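Local coordinates for protein putative glycosyl hydrolase (Bacteroides thetaiotaomicron VPI-5482, PDB 3K11) that is of unproven function but is probably a glycoside-active hydrolase of the glycosyl hydrolase 88 family, at residues 86-91 and 104-109; 110-115 and 163-168; 350-355 and 426-431. All blocks are in the same frame, centred on the assembly; numbering follows the deposited sequence.

Contact 1: 86-91 and 104-109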
# COMPACT_ATOMS: atom_id res chain seq x y z
N VAL A 86 16.92 -27.45 -6.88
CA VAL A 86 15.60 -27.08 -7.39
C VAL A 86 15.47 -27.47 -8.87
O VAL A 86 14.44 -28.06 -9.31
CB VAL A 86 15.30 -25.57 -7.18
CG1 VAL A 86 13.89 -25.23 -7.72
CG2 VAL A 86 15.46 -25.19 -5.71
N THR A 87 16.51 -27.21 -9.66
CA THR A 87 16.48 -27.55 -11.09
C THR A 87 16.25 -29.03 -11.29
O THR A 87 15.47 -29.45 -12.18
CB THR A 87 17.77 -27.10 -11.77
OG1 THR A 87 17.88 -25.68 -11.67
CG2 THR A 87 17.82 -27.54 -13.27
N TYR A 88 16.93 -29.85 -10.50
CA TYR A 88 16.75 -31.30 -10.65
C TYR A 88 15.31 -31.74 -10.36
O TYR A 88 14.74 -32.55 -11.09
CB TYR A 88 17.71 -32.07 -9.73
CG TYR A 88 19.17 -31.88 -10.07
CD1 TYR A 88 19.65 -32.12 -11.36
CD2 TYR A 88 20.07 -31.49 -9.09
CE1 TYR A 88 20.99 -31.93 -11.65
CE2 TYR A 88 21.42 -31.30 -9.38
CZ TYR A 88 21.88 -31.54 -10.66
OH TYR A 88 23.22 -31.35 -10.96
N SER A 89 14.72 -31.22 -9.27
CA SER A 89 13.31 -31.52 -8.95
C SER A 89 12.38 -31.03 -10.05
O SER A 89 11.43 -31.74 -10.42
CB SER A 89 12.88 -30.92 -7.58
OG SER A 89 13.24 -31.79 -6.49
N ALA A 90 12.65 -29.84 -10.58
CA ALA A 90 11.87 -29.29 -11.70
C ALA A 90 11.85 -30.20 -12.91
O ALA A 90 10.78 -30.44 -13.54
CB ALA A 90 12.43 -27.93 -12.08
N LEU A 91 13.02 -30.70 -13.28
CA LEU A 91 13.16 -31.56 -14.47
C LEU A 91 12.55 -32.94 -14.29
O LEU A 91 12.00 -33.51 -15.25
CB LEU A 91 14.64 -31.65 -14.87
CG LEU A 91 15.20 -30.35 -15.47
CD1 LEU A 91 16.75 -30.42 -15.58
CD2 LEU A 91 14.51 -29.97 -16.83
N THR A 104 14.58 -36.02 -17.72
CA THR A 104 15.09 -36.95 -16.72
C THR A 104 16.45 -37.52 -17.13
O THR A 104 17.28 -37.82 -16.25
CB THR A 104 14.11 -38.04 -16.34
OG1 THR A 104 13.39 -38.45 -17.49
CG2 THR A 104 13.14 -37.54 -15.24
N ASP A 105 16.73 -37.64 -18.43
CA ASP A 105 18.07 -38.07 -18.87
C ASP A 105 19.14 -37.13 -18.32
O ASP A 105 20.23 -37.56 -17.93
CB ASP A 105 18.20 -38.05 -20.38
CG ASP A 105 17.42 -39.17 -21.09
OD1 ASP A 105 16.90 -40.08 -20.40
OD2 ASP A 105 17.33 -39.09 -22.34
N TYR A 106 18.83 -35.84 -18.32
CA TYR A 106 19.74 -34.85 -17.77
C TYR A 106 20.04 -35.10 -16.31
O TYR A 106 21.17 -35.02 -15.87
CB TYR A 106 19.12 -33.45 -17.94
CG TYR A 106 19.89 -32.32 -17.32
CD1 TYR A 106 19.67 -31.95 -15.99
CD2 TYR A 106 20.83 -31.60 -18.04
CE1 TYR A 106 20.36 -30.91 -15.41
CE2 TYR A 106 21.54 -30.54 -17.46
CZ TYR A 106 21.29 -30.22 -16.13
OH TYR A 106 21.95 -29.21 -15.51
N VAL A 107 18.99 -35.34 -15.53
CA VAL A 107 19.14 -35.54 -14.10
C VAL A 107 19.87 -36.84 -13.84
O VAL A 107 20.77 -36.92 -13.02
CB VAL A 107 17.78 -35.51 -13.37
CG1 VAL A 107 18.00 -35.58 -11.87
CG2 VAL A 107 16.99 -34.17 -13.72
N GLN A 108 19.46 -37.89 -14.55
CA GLN A 108 20.17 -39.17 -14.48
C GLN A 108 21.67 -38.97 -14.71
O GLN A 108 22.51 -39.44 -13.94
CB GLN A 108 19.61 -40.13 -15.53
CG GLN A 108 18.22 -40.71 -15.21
CD GLN A 108 18.28 -41.88 -14.25
OE1 GLN A 108 19.36 -42.35 -13.91
NE2 GLN A 108 17.12 -42.37 -13.83
N ASN A 109 22.01 -38.27 -15.78
CA ASN A 109 23.38 -38.09 -16.16
C ASN A 109 24.18 -37.35 -15.09
O ASN A 109 25.26 -37.80 -14.72
CB ASN A 109 23.45 -37.36 -17.48
CG ASN A 109 24.85 -37.04 -17.89
OD1 ASN A 109 25.33 -35.94 -17.65
ND2 ASN A 109 25.53 -38.01 -18.50
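Leu91 of segment 86-91 drives one methyl against the ring of Tyr106 on segment 104-109, with Leu91 CD1 lying 3.3 Å from Tyr106 CD1, a tight approach for two carbons. The same methyl also reaches CE1 of that ring. The side chains meet through carbon atoms, and no hydrogen bond crosses. Among the aliphatic contacts, Val107 uses both branches: CG2 sits 3.6 Å from Leu91 CB and also near the carbonyl oxygen of Tyr88, whereas CG1 meets the side chain of Tyr88, 3.9 Å from its CD1. With CG1 anti to the backbone N (chi1 -175°), CG2 falls beside that nitrogen, and the valine touches both Tyr88 and Leu91, three residues apart on their helix. The two rings meet at one point. Tyr88 and Tyr106 cross at about a right angle and touch through one carbon each, Tyr88 CE1 to Tyr106 CE1 at 3.9 Å.

Both hydroxyls find their partners beyond the two segments, Tyr88 OH at the carbonyl of Leu79 and Tyr106 OH at Thr47 OG1 and Trp84 NE1, which satisfies the polar ends of two buried rings. The segments belong to consecutive helices, 82-98 and 101-128, running roughly antiparallel at 139° with their local axes 9.2 Å apart, in what is, as in the family, probably an alpha/alpha barrel. Helix 29-45 covers Leu91 and Tyr106 through Phe40 and Ile43, helix 148-160 packs Ala153 on Tyr88 and Leu157 on Val107, and helix 400-416 lies against Val86 and Ala90.

Contact 2: 110-115 and 163-168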
# COMPACT_ATOMS: atom_id res chain seq x y z
N ARG A 110 23.64 -36.24 -14.60
CA ARG A 110 24.35 -35.46 -13.58
C ARG A 110 24.49 -36.20 -12.26
O ARG A 110 25.56 -36.18 -11.64
CB ARG A 110 23.70 -34.09 -13.36
CG ARG A 110 23.63 -33.19 -14.61
CD ARG A 110 24.92 -33.14 -15.35
NE ARG A 110 24.93 -32.10 -16.39
CZ ARG A 110 24.42 -32.23 -17.61
NH1 ARG A 110 23.74 -33.31 -17.97
NH2 ARG A 110 24.57 -31.25 -18.49
N PHE A 111 23.42 -36.86 -11.83
CA PHE A 111 23.49 -37.64 -10.59
C PHE A 111 24.42 -38.83 -10.68
O PHE A 111 25.16 -39.12 -9.74
CB PHE A 111 22.08 -38.13 -10.16
CG PHE A 111 21.17 -37.06 -9.61
CD1 PHE A 111 21.64 -35.79 -9.29
CD2 PHE A 111 19.85 -37.38 -9.32
CE1 PHE A 111 20.81 -34.87 -8.74
CE2 PHE A 111 19.01 -36.41 -8.75
CZ PHE A 111 19.49 -35.19 -8.51
N ARG A 112 24.42 -39.53 -11.81
CA ARG A 112 25.32 -40.67 -11.96
C ARG A 112 26.79 -40.20 -11.98
O ARG A 112 27.65 -40.89 -11.47
CB ARG A 112 24.97 -41.48 -13.21
CG ARG A 112 23.68 -42.23 -13.03
CD ARG A 112 23.19 -42.88 -14.30
NE ARG A 112 21.88 -43.45 -14.04
CZ ARG A 112 21.67 -44.66 -13.51
NH1 ARG A 112 22.66 -45.47 -13.23
NH2 ARG A 112 20.44 -45.06 -13.28
N PHE A 113 27.03 -39.03 -12.58
CA PHE A 113 28.35 -38.45 -12.66
C PHE A 113 28.82 -38.09 -11.26
O PHE A 113 29.93 -38.40 -10.88
CB PHE A 113 28.32 -37.20 -13.55
CG PHE A 113 29.57 -36.35 -13.45
CD1 PHE A 113 30.77 -36.80 -13.99
CD2 PHE A 113 29.54 -35.12 -12.82
CE1 PHE A 113 31.92 -36.03 -13.90
CE2 PHE A 113 30.67 -34.34 -12.73
CZ PHE A 113 31.87 -34.79 -13.27
N LEU A 114 27.99 -37.39 -10.50
CA LEU A 114 28.38 -37.03 -9.14
C LEU A 114 28.63 -38.27 -8.28
O LEU A 114 29.59 -38.30 -7.50
CB LEU A 114 27.33 -36.14 -8.50
CG LEU A 114 27.19 -34.72 -9.08
CD1 LEU A 114 26.02 -34.01 -8.40
CD2 LEU A 114 28.51 -33.92 -8.96
N ALA A 115 27.77 -39.28 -8.41
CA ALA A 115 27.96 -40.58 -7.68
C ALA A 115 29.27 -41.26 -8.05
O ALA A 115 29.96 -41.85 -7.20
CB ALA A 115 26.77 -41.54 -7.95
N SER A 163 18.17 -48.37 -9.97
CA SER A 163 19.54 -48.48 -10.50
C SER A 163 20.36 -47.20 -10.29
O SER A 163 21.54 -47.20 -10.55
CB SER A 163 19.53 -48.82 -11.97
OG SER A 163 19.22 -47.71 -12.79
N LEU A 164 19.73 -46.13 -9.84
CA LEU A 164 20.43 -44.84 -9.65
C LEU A 164 21.31 -44.92 -8.40
O LEU A 164 20.79 -45.02 -7.28
CB LEU A 164 19.39 -43.72 -9.50
CG LEU A 164 19.98 -42.32 -9.43
CD1 LEU A 164 20.66 -41.92 -10.75
CD2 LEU A 164 18.90 -41.27 -9.01
N PRO A 165 22.65 -44.90 -8.57
CA PRO A 165 23.50 -45.23 -7.44
C PRO A 165 23.82 -44.06 -6.49
O PRO A 165 24.99 -43.84 -6.13
CB PRO A 165 24.74 -45.81 -8.13
CG PRO A 165 24.86 -44.96 -9.32
CD PRO A 165 23.45 -44.66 -9.78
N VAL A 166 22.78 -43.40 -6.00
CA VAL A 166 22.92 -42.20 -5.17
C VAL A 166 22.67 -42.43 -3.67
O VAL A 166 22.66 -41.48 -2.88
CB VAL A 166 22.02 -41.06 -5.69
CG1 VAL A 166 22.52 -40.53 -7.03
CG2 VAL A 166 20.54 -41.46 -5.73
N ASP A 167 22.58 -43.69 -3.23
CA ASP A 167 22.32 -43.93 -1.81
C ASP A 167 23.43 -43.38 -0.94
O ASP A 167 23.15 -42.82 0.11
CB ASP A 167 22.11 -45.39 -1.49
CG ASP A 167 21.70 -45.59 -0.02
OD1 ASP A 167 20.61 -45.11 0.36
OD2 ASP A 167 22.50 -46.15 0.76
N GLY A 168 24.69 -43.52 -1.35
CA GLY A 168 25.78 -43.01 -0.52
C GLY A 168 25.68 -41.50 -0.33
O GLY A 168 25.82 -40.97 0.79
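Arg112, on the segment 110-115 of a long helix, lays its guanidinium beside the loop residues Ser163, Leu164 and Pro165, which lead into helix 167-180 of what is probably a helical barrel. Its chain is extended from CG to NE (chi3 -174°), and NE and the guanidinium it bears stand at the loop. One face of the guanidinium is covered by Leu164 CA and by Pro165 CD, the latter 3.6 Å from Arg112 NH1, and the arginine and proline side chains cross at about a right angle. Ser163 OG instead approaches the edge, 13° out of the guanidinium plane, and accepts a hydrogen bond of 3.0 Å from Arg112 NH2. A weak bond from NH1 to the carbonyl of Ser163 adds a second link to the same residue. Asp161 takes both a salt bridge from Arg112 NH2 and a bond with Ser163 OG, and Gln108 holds Arg112 NE, so the guanidinium is fixed from several directions.

Leu164 is shared by two neighbours. Its CD1 rests 3.8 Å from Arg112 CG, while CD2 comes to the edge of the Phe111 ring, close to the ring plane and 4.0 Å from CD2 of Phe111. Ala153 and Met154 of helix 148-160 also pack against this phenylalanine. Val166, at the N-cap position of helix 167-180, touches Phe111 CB with its CG1, 4.0 Å away. Pro165 is the centre of an inverse gamma turn, and its carbonyl oxygen, Pro165 O, lies 3.4 Å from Ala115 CB.

Contact 3: 350-355 and 426-431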
# COMPACT_ATOMS: atom_id res chain seq x y z
N TYR A 350 -7.91 -19.08 -9.18
CA TYR A 350 -6.47 -18.99 -9.28
C TYR A 350 -5.85 -19.30 -10.63
O TYR A 350 -4.70 -18.97 -10.85
CB TYR A 350 -5.81 -19.82 -8.15
CG TYR A 350 -6.16 -19.25 -6.79
CD1 TYR A 350 -5.74 -17.98 -6.41
CD2 TYR A 350 -6.97 -19.97 -5.89
CE1 TYR A 350 -6.09 -17.46 -5.20
CE2 TYR A 350 -7.34 -19.42 -4.65
CZ TYR A 350 -6.87 -18.17 -4.31
OH TYR A 350 -7.18 -17.61 -3.06
N GLY A 351 -6.56 -19.98 -11.53
CA GLY A 351 -5.99 -20.28 -12.82
C GLY A 351 -5.46 -19.05 -13.54
O GLY A 351 -4.37 -19.06 -14.07
N PRO A 352 -6.26 -17.98 -13.57
CA PRO A 352 -5.80 -16.76 -14.25
C PRO A 352 -4.60 -16.06 -13.60
O PRO A 352 -3.83 -15.39 -14.31
CB PRO A 352 -7.04 -15.88 -14.23
CG PRO A 352 -8.17 -16.84 -14.19
CD PRO A 352 -7.68 -17.87 -13.19
N VAL A 353 -4.45 -16.23 -12.29
CA VAL A 353 -3.29 -15.75 -11.56
C VAL A 353 -2.03 -16.47 -12.03
O VAL A 353 -1.04 -15.85 -12.37
CB VAL A 353 -3.47 -15.93 -10.05
CG1 VAL A 353 -2.22 -15.40 -9.28
CG2 VAL A 353 -4.74 -15.18 -9.57
N ALA A 354 -2.10 -17.79 -12.06
CA ALA A 354 -0.99 -18.60 -12.53
C ALA A 354 -0.69 -18.28 -14.00
O ALA A 354 0.48 -18.16 -14.40
CB ALA A 354 -1.32 -20.10 -12.33
N GLN A 355 -1.73 -18.20 -14.82
CA GLN A 355 -1.55 -17.96 -16.24
C GLN A 355 -0.85 -16.61 -16.52
O GLN A 355 0.07 -16.54 -17.34
CB GLN A 355 -2.90 -18.04 -16.94
CG GLN A 355 -2.82 -17.93 -18.48
CD GLN A 355 -3.77 -18.84 -19.21
OE1 GLN A 355 -4.13 -19.91 -18.72
NE2 GLN A 355 -4.09 -18.48 -20.44
N VAL A 426 -8.92 -13.71 -19.11
CA VAL A 426 -8.69 -15.14 -19.02
C VAL A 426 -9.63 -15.73 -17.98
O VAL A 426 -9.69 -15.24 -16.85
CB VAL A 426 -7.24 -15.42 -18.61
CG1 VAL A 426 -7.04 -16.90 -18.28
CG2 VAL A 426 -6.25 -14.93 -19.69
N GLN A 427 -10.43 -16.74 -18.38
CA GLN A 427 -11.28 -17.47 -17.46
C GLN A 427 -11.01 -18.95 -17.54
O GLN A 427 -10.79 -19.48 -18.62
CB GLN A 427 -12.75 -17.17 -17.72
CG GLN A 427 -13.15 -15.74 -17.34
CD GLN A 427 -13.29 -15.51 -15.83
OE1 GLN A 427 -13.42 -16.47 -15.07
NE2 GLN A 427 -13.36 -14.24 -15.40
N TYR A 428 -11.02 -19.61 -16.39
CA TYR A 428 -10.80 -21.06 -16.32
C TYR A 428 -12.09 -21.83 -16.31
O TYR A 428 -12.96 -21.56 -15.48
CB TYR A 428 -9.91 -21.42 -15.12
CG TYR A 428 -8.45 -21.48 -15.51
CD1 TYR A 428 -7.80 -20.37 -16.03
CD2 TYR A 428 -7.73 -22.66 -15.42
CE1 TYR A 428 -6.47 -20.44 -16.46
CE2 TYR A 428 -6.41 -22.74 -15.83
CZ TYR A 428 -5.77 -21.62 -16.38
OH TYR A 428 -4.43 -21.67 -16.79
N TYR A 429 -12.19 -22.82 -17.19
CA TYR A 429 -13.39 -23.67 -17.30
C TYR A 429 -12.96 -25.13 -17.13
O TYR A 429 -11.96 -25.54 -17.65
CB TYR A 429 -14.10 -23.45 -18.66
CG TYR A 429 -14.58 -22.03 -18.78
CD1 TYR A 429 -15.75 -21.62 -18.14
CD2 TYR A 429 -13.86 -21.08 -19.47
CE1 TYR A 429 -16.18 -20.31 -18.19
CE2 TYR A 429 -14.28 -19.77 -19.51
CZ TYR A 429 -15.42 -19.38 -18.86
OH TYR A 429 -15.84 -18.06 -18.89
N GLN A 430 -13.74 -25.90 -16.41
CA GLN A 430 -13.37 -27.27 -16.14
C GLN A 430 -13.85 -28.20 -17.26
O GLN A 430 -13.27 -29.25 -17.45
CB GLN A 430 -13.83 -27.66 -14.73
CG GLN A 430 -13.01 -26.83 -13.62
CD GLN A 430 -13.34 -25.29 -13.56
OE1 GLN A 430 -14.49 -24.93 -13.38
NE2 GLN A 430 -12.33 -24.41 -13.72
N GLU A 431 -14.86 -27.77 -18.03
CA GLU A 431 -15.29 -28.42 -19.26
C GLU A 431 -15.07 -27.45 -20.42
O GLU A 431 -15.28 -26.24 -20.27
CB GLU A 431 -16.80 -28.76 -19.18
CG GLU A 431 -17.19 -29.73 -18.04
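Tyr428 lays its ring flat against Gly351, whose CA sits 3.5 Å from the ring centroid and only 6° off the ring normal, a CH-pi contact over the face. As a glycine, residue 351 brings its backbone CA right up to the ring. The torsion of Tyr428 is unusual: chi1 of -93° departs from the staggered value, and Tyr428 CG lies 3.8 Å from Gly351 CA. From that ring the hydroxyl reaches Gln355, one turn further along the helix, and donates a short hydrogen bond from Tyr428 OH to Gln355 OE1, 2.6 Å long. The bond lies in the carbonyl plane with a C=O...donor angle of 155°, and the amide plane is steeply inclined to the ring plane.

Gln355 starts with CG anti to the backbone N and then bends at chi2, away from a staggered value. Its amide is gripped at both ends, because NE2 bonds to the carbonyl of Gly25. Here the chain's C-terminal part, the end of an antiparallel two-stranded hairpin formed by 420-422 and 425-427, is laid over helix 347-362 of the probable helical barrel. That helix is kinked at Pro352 and Val353, where two backbone nitrogens make no bond to the preceding turn. The Pro352 and Tyr428 side chains slide past each other in opposite directions, Pro352 CD coming 3.8 Å from Tyr428 CD1. On the hairpin side Pro352 CG approaches Val426 O at 3.5 Å.

Val426 places its CG1 methyl 3.9 Å from Gln355 CD. Leu413 and Leu414 of helix 400-416 also pack on Tyr428, while a second subunit reaches both segments, its Gln195 bonding to Tyr428 O and its Phe382 packing on Pro352.

From the N terminus, contact 1 comes first and closes a short loop, joining helices 82-98 and 101-128 across the 12 residues between its segments. Contact 2 opens immediately afterwards on the same long helix and closes a wider, largely helical loop at the start of helix 167-180. The two touch, their centres about 12 Å apart, with Tyr88 against Phe111 and Gln108 against Leu164. Contact 3 follows far along the chain, closes a loop of 70 residues that includes helix 400-416 and ties helix 347-362 to the C-terminal hairpin, its centre about 39 Å from that of contact 2 and on the opposite side of the chain's centre. All three run in series: none encloses or crosses another.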